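Local coordinates for protein NADH-dependent FAD reductase (Streptomyces globisporus, PDB 4R82) that uses NADH to reduce FAD, supplying freely diffusing FADH2 to the halogenase and monooxygenase that take part in making the enediyne antibiotic C-1027, at residues Gly46-Ser51 with Lys93-Phe98; Ala83-Glu88 with Pro124-Ala129; Thr32-Val37 with Glu163-Ser168. All coordinates share one frame; numbering follows the deposited sequence.

Contact 1: residues Gly46-Ser51 with Lys93-Phe98; sequences GMTANS and KAARHF. With FAD (flavin-adenine dinucleotide), chain K; NAD (nicotinamide-adenine-dinucleotide), chain C; ACT (acetate ion), chain H.
Thr48 sets OG1 anti to its carbonyl carbon and beside its own backbone N (chi1 -62°), and Phe98 swings CG into the matching position (chi1 -73°), so the threonine hydroxyl arrives at the last turn of helix 92-97 while the phenylalanine ring lies back along Gly46. Two hydrogen bonds follow. Thr48 OG1 donates to Ala95 O at 2.7 Å, in the carbonyl plane and on a lone pair. Thr48 N reaches Phe98 O at 2.9 Å; its N-H points well (159°), but the donor stands above the carbonyl plane rather than on a lone pair. The same oxygen also takes a CA-H...O contact from Met47. The Phe98 ring meets the strand through CD1, 3.7 Å from Gly46 C, and carries His97 CD2 over the centre of one face.

Thr48 works in the other direction too. Its carbonyl O accepts the ribityl hydroxyl O2' of FAD at 2.8 Å, and its methyl CG2, anti to the backbone N, comes to 3.6 Å from FAD C7. Met47, extended and then bent at chi3, brings the CE of its selenomethionine to 3.4 Å from FAD C2. Past the strand end the backbone turns its amides to the flavin: Asn50 N bonds FAD N5 at 3.0 Å, and Ser51 N bonds FAD O4, also at 3.0 Å. Cys65 and Gly67 bind the FAD from elsewhere in the pocket.

Thr48 thus uses its N, OG1 and O at once, tying the helix end to the strand and the strand to the bound FAD. Backbone N-H groups directed at N5 and O4 would probably polarise the oxidised ring and may make N5 a better hydride acceptor.

Contact 2: residues Ala83-Glu88 with Pro124-Ala129; sequences AVSVLE and PLIAGA
Strands 83-86 and 124-126 run almost parallel, 14° apart with their axes 6.6 Å from each other, yet no backbone hydrogen bond joins them; a type II turn from Ile126 to Ala129 then brings Ala129 against the end of strand 83-86.

The one direct polar link is made by a side chain. Ser85 turns OG beside its own backbone N, anti to the carbonyl carbon, and there it accepts Ile126 N at 3.0 Å in a nearly straight bond (169°). Ile126 CG1 settles beside the same serine, 3.8 Å from Ser85 CB. Toward the start of the strands, Leu125 bends a methyl inward: CD2 meets Ala83 CB tip to tip at 3.4 Å, tighter than usual for two carbons. At the other end Ala129 CB rests on Val86 O, 3.3 Å away, while Leu87 CD2 brushes Ile126 CG2 at 4.4 Å.

Gly128 takes the third position of the turn with a positive phi (88°). Its carbonyl O and Glu88 OE1 share a water that donates to both, each 2.7 Å from it; Glu88 OE1 is also held by the N-H of Gly90, so the same carboxylate oxygen takes both the water and the Gly90 N-H.

Strand 83-86 is itself paired on both edges, with strand 35-39 through Ser85 and Val36 and with strand 131-143 through Val84 and Leu133. Strand 124-126, partnered by strand 115-117, therefore lies on a face of the main sheet, with Ile126 resting on Val36 and Leu125 on His132 of those flanking strands.

Contact 3: residues Thr32-Val37 with Glu163-Ser168; sequences TGVTVV and EGMLFS. With FAD (flavin-adenine dinucleotide), chain K; NAD (nicotinamide-adenine-dinucleotide), chain C; ACT (acetate ion), chain G.
Val34, Thr32 and Phe167 bury the most surface here. Thr32 and Phe167 form a single antiparallel hydrogen-bonded pair: Thr32 N gives a straight bond to Phe167 O at 3.0 Å (168°), and Phe167 N returns one of 2.8 Å to Thr32 O, nearly along the C=O axis. Their side chains lie side by side and point the same way. Thr32 OG1 sits in the crowded position between backbone N and carbonyl carbon (chi1 68°), from where it donates to Gly33 O at 2.8 Å, on a lone pair, while standing at the edge of the Phe167 ring, near its plane.

Val34 crosses obliquely against Met165 and Phe167. Its CG2 touches Phe167 CB at 3.7 Å, and its CB lies 4.0 Å from CG of Met165, a selenomethionine whose own CG is in the crowded position. Between Gly33 and Val34 the backbone gains two smaller ties to Met165: a CA-H...O contact from Gly33 CA to Met165 O, and a water that accepts Val34 N at 3.0 Å and probably donates to the same carbonyl.

Phe167, with CG anti to its backbone N (chi1 -179°), sends its ring past these groups to the ligands. The flavin methyl C7M hangs 3.6 Å above one face, over the ring centre, a CH-pi contact, and O2B of the NAD fragment lies in plane at the ring edge.

Phe30 and Pro31 of the second subunit pack on Thr32 and Leu166. The short bridge sets the Phe167 ring beside the flavin methyl and the ribose of the adenosine half of NAD, and so holds a residue that lines the FAD and NAD pocket of this flavin reductase domain.

In the fold
All three contacts are buried, and all reach one antiparallel sheet through neighbouring strands. Strand 35-39 of contact 3 lies between strand 45-49 of contact 1 and strand 81-86 of contact 2, bonded to the first through Met47 and Ala49 and to the second from Val36 to Ser85, with Val34 just before it bonded to Leu87. Contacts 1 and 2 also meet directly, Ala95 packing on Leu87 and Phe98 on Ile126. Their chemistry follows their place: contacts 1 and 3 border both ligands, contact 3 resting on a pair of backbone bonds and contact 1 on one backbone bond and one threonine hydroxyl, whereas contact 2, farther from the flavin, joins two layers through one serine, aliphatic carbons and a water.

Contact 1: residues Gly46-Ser51 with Lys93-Phe98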
loop_
_atom_site.group_PDB
_atom_site.type_symbol
_atom_site.label_atom_id
_atom_site.label_comp_id
_atom_site.label_asym_id
_atom_site.label_seq_id
_atom_site.Cartn_x
_atom_site.Cartn_y
_atom_site.Cartn_z
ATOM N N GLY A 46 -1.302 20.077 -0.085
ATOM C CA GLY A 46 -0.997 18.772 -0.628
ATOM C C GLY A 46 0.105 18.117 0.190
ATOM O O GLY A 46 0.880 18.805 0.859
HETATM N N MSE A 47 0.168 16.788 0.152
HETATM C CA MSE A 47 1.219 16.042 0.856
HETATM C C MSE A 47 1.518 14.772 0.091
HETATM O O MSE A 47 0.607 14.030 -0.281
HETATM C CB MSE A 47 0.797 15.676 2.287
HETATM C CG MSE A 47 1.951 15.050 3.127
HETATM SE SE MSE A 47 1.348 14.192 4.787
HETATM C CE MSE A 47 0.667 12.556 3.978
ATOM N N THR A 48 2.795 14.518 -0.154
ATOM C CA THR A 48 3.188 13.290 -0.833
ATOM C C THR A 48 2.928 12.092 0.084
ATOM O O THR A 48 3.232 12.138 1.293
ATOM C CB THR A 48 4.660 13.367 -1.248
ATOM O OG1 THR A 48 4.828 14.457 -2.164
ATOM C CG2 THR A 48 5.105 12.071 -1.908
ATOM N N ALA A 49 2.316 11.047 -0.469
ATOM C CA ALA A 49 1.932 9.878 0.328
ATOM C C ALA A 49 2.076 8.582 -0.432
ATOM O O ALA A 49 1.552 8.447 -1.554
ATOM C CB ALA A 49 0.500 10.021 0.837
ATOM N N ASN A 50 2.730 7.603 0.187
ATOM C CA ASN A 50 2.785 6.276 -0.415
ATOM C C ASN A 50 1.992 5.227 0.371
ATOM O O ASN A 50 1.936 4.064 -0.023
ATOM C CB ASN A 50 4.233 5.831 -0.619
ATOM C CG ASN A 50 4.878 5.375 0.660
ATOM O OD1 ASN A 50 4.564 5.874 1.740
ATOM N ND2 ASN A 50 5.767 4.392 0.558
ATOM N N SER A 51 1.360 5.647 1.465
ATOM C CA SER A 51 0.580 4.734 2.298
ATOM C C SER A 51 -0.817 4.477 1.714
ATOM O O SER A 51 -1.623 3.773 2.316
ATOM C CB SER A 51 0.450 5.298 3.715
ATOM O OG SER A 51 -0.285 6.511 3.687
ATOM N N LYS A 93 9.489 15.495 -9.626
ATOM C CA LYS A 93 9.593 16.867 -9.127
ATOM C C LYS A 93 8.397 17.193 -8.243
ATOM O O LYS A 93 8.545 17.782 -7.166
ATOM C CB LYS A 93 9.690 17.863 -10.285
ATOM C CG LYS A 93 9.793 19.318 -9.850
ATOM N N ALA A 94 7.212 16.791 -8.692
ATOM C CA ALA A 94 6.001 16.988 -7.901
ATOM C C ALA A 94 6.044 16.187 -6.597
ATOM O O ALA A 94 5.594 16.667 -5.552
ATOM C CB ALA A 94 4.758 16.631 -8.716
ATOM N N ALA A 95 6.576 14.966 -6.651
ATOM C CA ALA A 95 6.669 14.138 -5.453
ATOM C C ALA A 95 7.565 14.804 -4.416
ATOM O O ALA A 95 7.234 14.851 -3.231
ATOM C CB ALA A 95 7.183 12.752 -5.788
ATOM N N ARG A 96 8.701 15.318 -4.867
ATOM C CA ARG A 96 9.613 15.996 -3.952
ATOM C C ARG A 96 9.007 17.274 -3.389
ATOM O O ARG A 96 9.149 17.572 -2.198
ATOM C CB ARG A 96 10.948 16.277 -4.635
ATOM C CG ARG A 96 11.726 15.011 -4.933
ATOM C CD ARG A 96 13.104 15.322 -5.495
ATOM N NE ARG A 96 13.778 14.100 -5.923
ATOM C CZ ARG A 96 14.448 13.298 -5.101
ATOM N NH1 ARG A 96 15.031 12.201 -5.566
ATOM N NH2 ARG A 96 14.530 13.594 -3.812
ATOM N N HIS A 97 8.305 18.012 -4.241
ATOM C CA HIS A 97 7.750 19.297 -3.842
ATOM C C HIS A 97 6.727 19.146 -2.720
ATOM O O HIS A 97 6.737 19.907 -1.739
ATOM C CB HIS A 97 7.093 19.982 -5.035
ATOM C CG HIS A 97 6.447 21.281 -4.689
ATOM N ND1 HIS A 97 7.170 22.388 -4.296
ATOM C CD2 HIS A 97 5.145 21.646 -4.649
ATOM C CE1 HIS A 97 6.340 23.383 -4.042
ATOM N NE2 HIS A 97 5.107 22.960 -4.253
ATOM N N PHE A 98 5.844 18.162 -2.859
ATOM C CA PHE A 98 4.797 17.958 -1.868
ATOM C C PHE A 98 5.250 17.144 -0.660
ATOM O O PHE A 98 4.467 16.880 0.251
ATOM C CB PHE A 98 3.547 17.359 -2.529
ATOM C CG PHE A 98 2.794 18.358 -3.366
ATOM C CD1 PHE A 98 2.039 19.359 -2.754
ATOM C CD2 PHE A 98 2.867 18.319 -4.753
ATOM C CE1 PHE A 98 1.346 20.292 -3.522
ATOM C CE2 PHE A 98 2.181 19.255 -5.527
ATOM C CZ PHE A 98 1.427 20.240 -4.911
HETATM N N1 FAD K . 3.837 11.128 5.129
HETATM C C2 FAD K . 2.770 10.528 5.632
HETATM O O2 FAD K . 2.209 11.018 6.803
HETATM N N3 FAD K . 2.182 9.475 5.068
HETATM C C4 FAD K . 2.690 8.966 3.935
HETATM O O4 FAD K . 2.090 7.877 3.334
HETATM C C4X FAD K . 3.853 9.550 3.358
HETATM N N5 FAD K . 4.385 9.018 2.214
HETATM C C5X FAD K . 5.480 9.618 1.666
HETATM C C6 FAD K . 6.016 9.077 0.469
HETATM C C7 FAD K . 7.152 9.667 -0.090
HETATM C C7M FAD K . 7.762 9.102 -1.393
HETATM C C8 FAD K . 7.739 10.791 0.516
HETATM C C8M FAD K . 8.965 11.418 -0.119
HETATM C C9 FAD K . 7.207 11.328 1.698
HETATM C C9A FAD K . 6.060 10.738 2.283
HETATM N N10 FAD K . 5.527 11.266 3.444
HETATM C C10 FAD K . 4.425 10.663 3.976
HETATM C "C1'" FAD K . 6.110 12.423 4.126
HETATM C "C2'" FAD K . 5.435 13.736 3.782
HETATM O "O2'" FAD K . 5.261 13.798 2.374
HETATM C "C3'" FAD K . 6.363 14.881 4.168
HETATM O "O3'" FAD K . 7.646 14.631 3.626
HETATM C "C4'" FAD K . 6.539 14.950 5.653
HETATM O "O4'" FAD K . 5.290 14.746 6.255
HETATM C "C5'" FAD K . 7.195 16.282 6.094
HETATM O "O5'" FAD K . 6.318 17.418 6.010
HETATM P P FAD K . 4.791 17.398 6.611
HETATM O O1P FAD K . 4.371 18.784 7.085
HETATM O O2P FAD K . 4.746 16.438 7.777
HETATM O O3P FAD K . 3.853 16.949 5.518
HETATM P PA NAD C . 12.976 6.419 3.672
HETATM O O1A NAD C . 12.286 7.758 3.927
HETATM O O2A NAD C . 13.958 6.576 2.529
HETATM O O5B NAD C . 11.880 5.395 3.209
HETATM C C5B NAD C . 11.880 4.051 3.528
HETATM C C4B NAD C . 10.603 3.510 4.009
HETATM O O4B NAD C . 10.359 4.030 5.287
HETATM C C3B NAD C . 9.484 3.928 3.149
HETATM O O3B NAD C . 8.566 2.878 3.079
HETATM C C2B NAD C . 8.873 5.039 3.869
HETATM O O2B NAD C . 7.548 5.225 3.521
HETATM C C1B NAD C . 9.022 4.621 5.256
HETATM N N9A NAD C . 8.972 5.717 6.233
HETATM C C8A NAD C . 9.812 6.765 6.325
HETATM N N7A NAD C . 9.457 7.561 7.348
HETATM C C5A NAD C . 8.363 7.013 7.922
HETATM C C6A NAD C . 7.551 7.369 8.999
HETATM N N6A NAD C . 7.811 8.515 9.729
HETATM N N1A NAD C . 6.519 6.578 9.325
HETATM C C2A NAD C . 6.235 5.466 8.633
HETATM N N3A NAD C . 6.999 5.088 7.598
HETATM C C4A NAD C . 8.055 5.839 7.221
HETATM O O3 NAD C . 13.756 5.960 4.960
HETATM C C ACT H . 5.683 17.480 -12.184
HETATM O O ACT H . 6.504 16.660 -11.703
HETATM O OXT ACT H . 4.779 17.009 -12.916
HETATM C CH3 ACT H . 5.779 18.948 -11.889
#

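Contact 2: residues Ala83-Glu88 with Pro124-Ala129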
loop_
_atom_site.group_PDB
_atom_site.type_symbol
_atom_site.label_atom_id
_atom_site.label_comp_id
_atom_site.label_asym_id
_atom_site.label_seq_id
_atom_site.Cartn_x
_atom_site.Cartn_y
_atom_site.Cartn_z
ATOM N N ALA A 83 -8.550 14.399 -1.848
ATOM C CA ALA A 83 -8.317 13.832 -3.163
ATOM C C ALA A 83 -6.977 13.135 -3.193
ATOM O O ALA A 83 -6.060 13.462 -2.415
ATOM C CB ALA A 83 -8.399 14.892 -4.251
ATOM N N VAL A 84 -6.883 12.150 -4.075
ATOM C CA VAL A 84 -5.625 11.437 -4.274
ATOM C C VAL A 84 -5.224 11.544 -5.740
ATOM O O VAL A 84 -6.016 11.219 -6.627
ATOM C CB VAL A 84 -5.773 9.944 -3.891
ATOM C CG1 VAL A 84 -4.462 9.177 -4.159
ATOM C CG2 VAL A 84 -6.200 9.795 -2.441
ATOM N N SER A 85 -3.988 11.987 -6.000
ATOM C CA SER A 85 -3.475 12.022 -7.355
ATOM C C SER A 85 -2.351 11.010 -7.416
ATOM O O SER A 85 -1.326 11.182 -6.744
ATOM C CB SER A 85 -2.945 13.417 -7.707
ATOM O OG SER A 85 -3.978 14.391 -7.654
ATOM N N VAL A 86 -2.544 9.957 -8.207
ATOM C CA VAL A 86 -1.515 8.940 -8.369
ATOM C C VAL A 86 -0.498 9.449 -9.374
ATOM O O VAL A 86 -0.828 9.691 -10.542
ATOM C CB VAL A 86 -2.102 7.623 -8.874
ATOM C CG1 VAL A 86 -0.985 6.609 -9.144
ATOM C CG2 VAL A 86 -3.120 7.080 -7.873
ATOM N N LEU A 87 0.744 9.620 -8.935
ATOM C CA LEU A 87 1.735 10.283 -9.771
ATOM C C LEU A 87 2.262 9.388 -10.877
ATOM O O LEU A 87 2.526 8.206 -10.667
ATOM C CB LEU A 87 2.905 10.826 -8.935
ATOM C CG LEU A 87 2.538 11.928 -7.932
ATOM C CD1 LEU A 87 3.811 12.417 -7.215
ATOM C CD2 LEU A 87 1.812 13.083 -8.620
ATOM N N GLU A 88 2.415 9.987 -12.053
ATOM C CA GLU A 88 2.921 9.330 -13.239
ATOM C C GLU A 88 4.451 9.250 -13.213
ATOM O O GLU A 88 5.103 9.978 -12.468
ATOM C CB GLU A 88 2.401 10.112 -14.457
ATOM C CG GLU A 88 2.730 9.558 -15.814
ATOM C CD GLU A 88 4.061 10.070 -16.323
ATOM O OE1 GLU A 88 4.493 11.144 -15.841
ATOM O OE2 GLU A 88 4.675 9.402 -17.185
ATOM N N PRO A 124 -7.305 20.716 -5.166
ATOM C CA PRO A 124 -6.535 20.713 -6.411
ATOM C C PRO A 124 -6.124 19.294 -6.787
ATOM O O PRO A 124 -5.644 18.543 -5.937
ATOM C CB PRO A 124 -5.300 21.556 -6.059
ATOM C CG PRO A 124 -5.737 22.413 -4.905
ATOM C CD PRO A 124 -6.662 21.532 -4.116
ATOM N N LEU A 125 -6.324 18.916 -8.046
ATOM C CA LEU A 125 -5.933 17.589 -8.501
ATOM C C LEU A 125 -4.696 17.785 -9.373
ATOM O O LEU A 125 -4.679 18.685 -10.203
ATOM C CB LEU A 125 -7.053 16.968 -9.338
ATOM C CG LEU A 125 -8.424 16.938 -8.660
ATOM C CD1 LEU A 125 -9.486 16.409 -9.610
ATOM C CD2 LEU A 125 -8.345 16.071 -7.448
ATOM N N ILE A 126 -3.660 16.974 -9.176
ATOM C CA ILE A 126 -2.391 17.234 -9.852
ATOM C C ILE A 126 -2.455 16.831 -11.326
ATOM O O ILE A 126 -2.754 15.679 -11.650
ATOM C CB ILE A 126 -1.220 16.502 -9.167
ATOM C CG1 ILE A 126 -1.205 16.793 -7.659
ATOM C CG2 ILE A 126 0.108 16.916 -9.794
ATOM C CD1 ILE A 126 -1.184 18.260 -7.295
ATOM N N ALA A 127 -2.189 17.782 -12.218
ATOM C CA ALA A 127 -2.240 17.502 -13.653
ATOM C C ALA A 127 -1.131 16.524 -14.008
ATOM O O ALA A 127 -0.071 16.525 -13.375
ATOM C CB ALA A 127 -2.097 18.798 -14.460
ATOM N N GLY A 128 -1.370 15.683 -15.013
ATOM C CA GLY A 128 -0.362 14.726 -15.432
ATOM C C GLY A 128 -0.388 13.408 -14.686
ATOM O O GLY A 128 0.381 12.501 -15.004
ATOM N N ALA A 129 -1.277 13.295 -13.704
ATOM C CA ALA A 129 -1.384 12.101 -12.876
ATOM C C ALA A 129 -1.959 10.909 -13.642
ATOM O O ALA A 129 -2.687 11.078 -14.630
ATOM C CB ALA A 129 -2.253 12.403 -11.660
HETATM O O HOH W 1 2.670 13.138 -16.353
#

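Contact 3: residues Thr32-Val37 with Glu163-Ser168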
loop_
_atom_site.group_PDB
_atom_site.type_symbol
_atom_site.label_atom_id
_atom_site.label_comp_id
_atom_site.label_asym_id
_atom_site.label_seq_id
_atom_site.Cartn_x
_atom_site.Cartn_y
_atom_site.Cartn_z
ATOM N N THR A 32 6.056 0.612 -3.744
ATOM C CA THR A 32 4.748 1.222 -3.933
ATOM C C THR A 32 4.809 2.268 -5.038
ATOM O O THR A 32 5.888 2.663 -5.481
ATOM C CB THR A 32 4.270 1.956 -2.655
ATOM O OG1 THR A 32 5.102 3.095 -2.432
ATOM C CG2 THR A 32 4.326 1.058 -1.421
ATOM N N GLY A 33 3.641 2.742 -5.457
ATOM C CA GLY A 33 3.566 3.976 -6.207
ATOM C C GLY A 33 3.704 5.168 -5.281
ATOM O O GLY A 33 4.047 5.027 -4.098
ATOM N N VAL A 34 3.446 6.353 -5.820
ATOM C CA VAL A 34 3.523 7.581 -5.039
ATOM C C VAL A 34 2.308 8.409 -5.397
ATOM O O VAL A 34 1.985 8.547 -6.577
ATOM C CB VAL A 34 4.787 8.384 -5.402
ATOM C CG1 VAL A 34 4.897 9.616 -4.518
ATOM C CG2 VAL A 34 6.038 7.519 -5.258
ATOM N N THR A 35 1.626 8.947 -4.390
ATOM C CA THR A 35 0.502 9.841 -4.643
ATOM C C THR A 35 0.776 11.199 -4.030
ATOM O O THR A 35 1.689 11.356 -3.205
ATOM C CB THR A 35 -0.814 9.323 -4.019
ATOM O OG1 THR A 35 -0.779 9.521 -2.600
ATOM C CG2 THR A 35 -1.011 7.841 -4.317
ATOM N N VAL A 36 -0.022 12.182 -4.426
ATOM C CA VAL A 36 -0.119 13.412 -3.641
ATOM C C VAL A 36 -1.552 13.458 -3.150
ATOM O O VAL A 36 -2.499 13.385 -3.948
ATOM C CB VAL A 36 0.204 14.673 -4.457
ATOM C CG1 VAL A 36 -0.044 15.928 -3.623
ATOM C CG2 VAL A 36 1.658 14.644 -4.933
ATOM N N VAL A 37 -1.712 13.540 -1.836
ATOM C CA VAL A 37 -3.022 13.738 -1.242
ATOM C C VAL A 37 -3.278 15.233 -1.140
ATOM O O VAL A 37 -2.406 15.978 -0.684
ATOM C CB VAL A 37 -3.079 13.110 0.162
ATOM C CG1 VAL A 37 -4.405 13.441 0.858
ATOM C CG2 VAL A 37 -2.897 11.597 0.067
ATOM N N GLU A 163 1.490 5.717 -16.765
ATOM C CA GLU A 163 1.912 4.658 -15.860
ATOM C C GLU A 163 2.547 5.297 -14.628
ATOM O O GLU A 163 3.236 6.308 -14.748
ATOM C CB GLU A 163 2.940 3.801 -16.602
ATOM C CG GLU A 163 3.426 2.574 -15.889
ATOM C CD GLU A 163 3.972 1.564 -16.873
ATOM O OE1 GLU A 163 3.190 0.706 -17.330
ATOM O OE2 GLU A 163 5.171 1.651 -17.210
ATOM N N GLY A 164 2.327 4.716 -13.448
ATOM C CA GLY A 164 2.795 5.323 -12.208
ATOM C C GLY A 164 4.300 5.306 -11.948
ATOM O O GLY A 164 5.027 4.439 -12.441
HETATM N N MSE A 165 4.773 6.288 -11.184
HETATM C CA MSE A 165 6.150 6.241 -10.707
HETATM C C MSE A 165 6.212 5.256 -9.552
HETATM O O MSE A 165 5.173 4.848 -9.025
HETATM C CB MSE A 165 6.641 7.634 -10.295
HETATM C CG MSE A 165 5.840 8.311 -9.210
HETATM SE SE MSE A 165 6.611 10.062 -8.717
HETATM C CE MSE A 165 8.396 9.486 -8.285
ATOM N N LEU A 166 7.427 4.865 -9.172
ATOM C CA LEU A 166 7.647 3.880 -8.119
ATOM C C LEU A 166 8.546 4.451 -7.030
ATOM O O LEU A 166 9.364 5.342 -7.288
ATOM C CB LEU A 166 8.307 2.628 -8.699
ATOM C CG LEU A 166 7.489 1.949 -9.793
ATOM C CD1 LEU A 166 8.288 0.876 -10.486
ATOM C CD2 LEU A 166 6.249 1.358 -9.154
ATOM N N PHE A 167 8.380 3.921 -5.820
ATOM C CA PHE A 167 9.192 4.275 -4.657
ATOM C C PHE A 167 9.544 2.949 -3.983
ATOM O O PHE A 167 8.655 2.184 -3.574
ATOM C CB PHE A 167 8.350 5.150 -3.719
ATOM C CG PHE A 167 9.069 5.624 -2.478
ATOM C CD1 PHE A 167 10.296 6.266 -2.556
ATOM C CD2 PHE A 167 8.468 5.480 -1.228
ATOM C CE1 PHE A 167 10.933 6.720 -1.408
ATOM C CE2 PHE A 167 9.107 5.930 -0.080
ATOM C CZ PHE A 167 10.331 6.547 -0.177
ATOM N N SER A 168 10.834 2.667 -3.875
ATOM C CA SER A 168 11.265 1.400 -3.300
ATOM C C SER A 168 12.678 1.563 -2.781
ATOM O O SER A 168 13.508 2.218 -3.411
ATOM C CB SER A 168 11.195 0.289 -4.356
ATOM O OG SER A 168 11.606 -0.965 -3.825
HETATM N N1 FAD K . 3.837 11.128 5.129
HETATM C C2 FAD K . 2.770 10.528 5.632
HETATM O O2 FAD K . 2.209 11.018 6.803
HETATM N N3 FAD K . 2.182 9.475 5.068
HETATM C C4 FAD K . 2.690 8.966 3.935
HETATM O O4 FAD K . 2.090 7.877 3.334
HETATM C C4X FAD K . 3.853 9.550 3.358
HETATM N N5 FAD K . 4.385 9.018 2.214
HETATM C C5X FAD K . 5.480 9.618 1.666
HETATM C C6 FAD K . 6.016 9.077 0.469
HETATM C C7 FAD K . 7.152 9.667 -0.090
HETATM C C7M FAD K . 7.762 9.102 -1.393
HETATM C C8 FAD K . 7.739 10.791 0.516
HETATM C C8M FAD K . 8.965 11.418 -0.119
HETATM C C9 FAD K . 7.207 11.328 1.698
HETATM C C9A FAD K . 6.060 10.738 2.283
HETATM N N10 FAD K . 5.527 11.266 3.444
HETATM C C10 FAD K . 4.425 10.663 3.976
HETATM C "C1'" FAD K . 6.110 12.423 4.126
HETATM C "C2'" FAD K . 5.435 13.736 3.782
HETATM O "O2'" FAD K . 5.261 13.798 2.374
HETATM C "C3'" FAD K . 6.363 14.881 4.168
HETATM O "O3'" FAD K . 7.646 14.631 3.626
HETATM C "C4'" FAD K . 6.539 14.950 5.653
HETATM O "O4'" FAD K . 5.290 14.746 6.255
HETATM C "C5'" FAD K . 7.195 16.282 6.094
HETATM O "O5'" FAD K . 6.318 17.418 6.010
HETATM P P FAD K . 4.791 17.398 6.611
HETATM O O1P FAD K . 4.371 18.784 7.085
HETATM O O2P FAD K . 4.746 16.438 7.777
HETATM O O3P FAD K . 3.853 16.949 5.518
HETATM P PA NAD C . 12.976 6.419 3.672
HETATM O O1A NAD C . 12.286 7.758 3.927
HETATM O O2A NAD C . 13.958 6.576 2.529
HETATM O O5B NAD C . 11.880 5.395 3.209
HETATM C C5B NAD C . 11.880 4.051 3.528
HETATM C C4B NAD C . 10.603 3.510 4.009
HETATM O O4B NAD C . 10.359 4.030 5.287
HETATM C C3B NAD C . 9.484 3.928 3.149
HETATM O O3B NAD C . 8.566 2.878 3.079
HETATM C C2B NAD C . 8.873 5.039 3.869
HETATM O O2B NAD C . 7.548 5.225 3.521
HETATM C C1B NAD C . 9.022 4.621 5.256
HETATM N N9A NAD C . 8.972 5.717 6.233
HETATM C C8A NAD C . 9.812 6.765 6.325
HETATM N N7A NAD C . 9.457 7.561 7.348
HETATM C C5A NAD C . 8.363 7.013 7.922
HETATM C C6A NAD C . 7.551 7.369 8.999
HETATM N N6A NAD C . 7.811 8.515 9.729
HETATM N N1A NAD C . 6.519 6.578 9.325
HETATM C C2A NAD C . 6.235 5.466 8.633
HETATM N N3A NAD C . 6.999 5.088 7.598
HETATM C C4A NAD C . 8.055 5.839 7.221
HETATM O O3 NAD C . 13.756 5.960 4.960
HETATM C C ACT G . 14.626 -1.994 -3.952
HETATM O O ACT G . 15.665 -2.632 -3.653
HETATM O OXT ACT G . 14.011 -1.458 -3.006
HETATM C CH3 ACT G . 14.136 -1.881 -5.363
HETATM O O HOH W 2 2.626 6.000 -8.660
#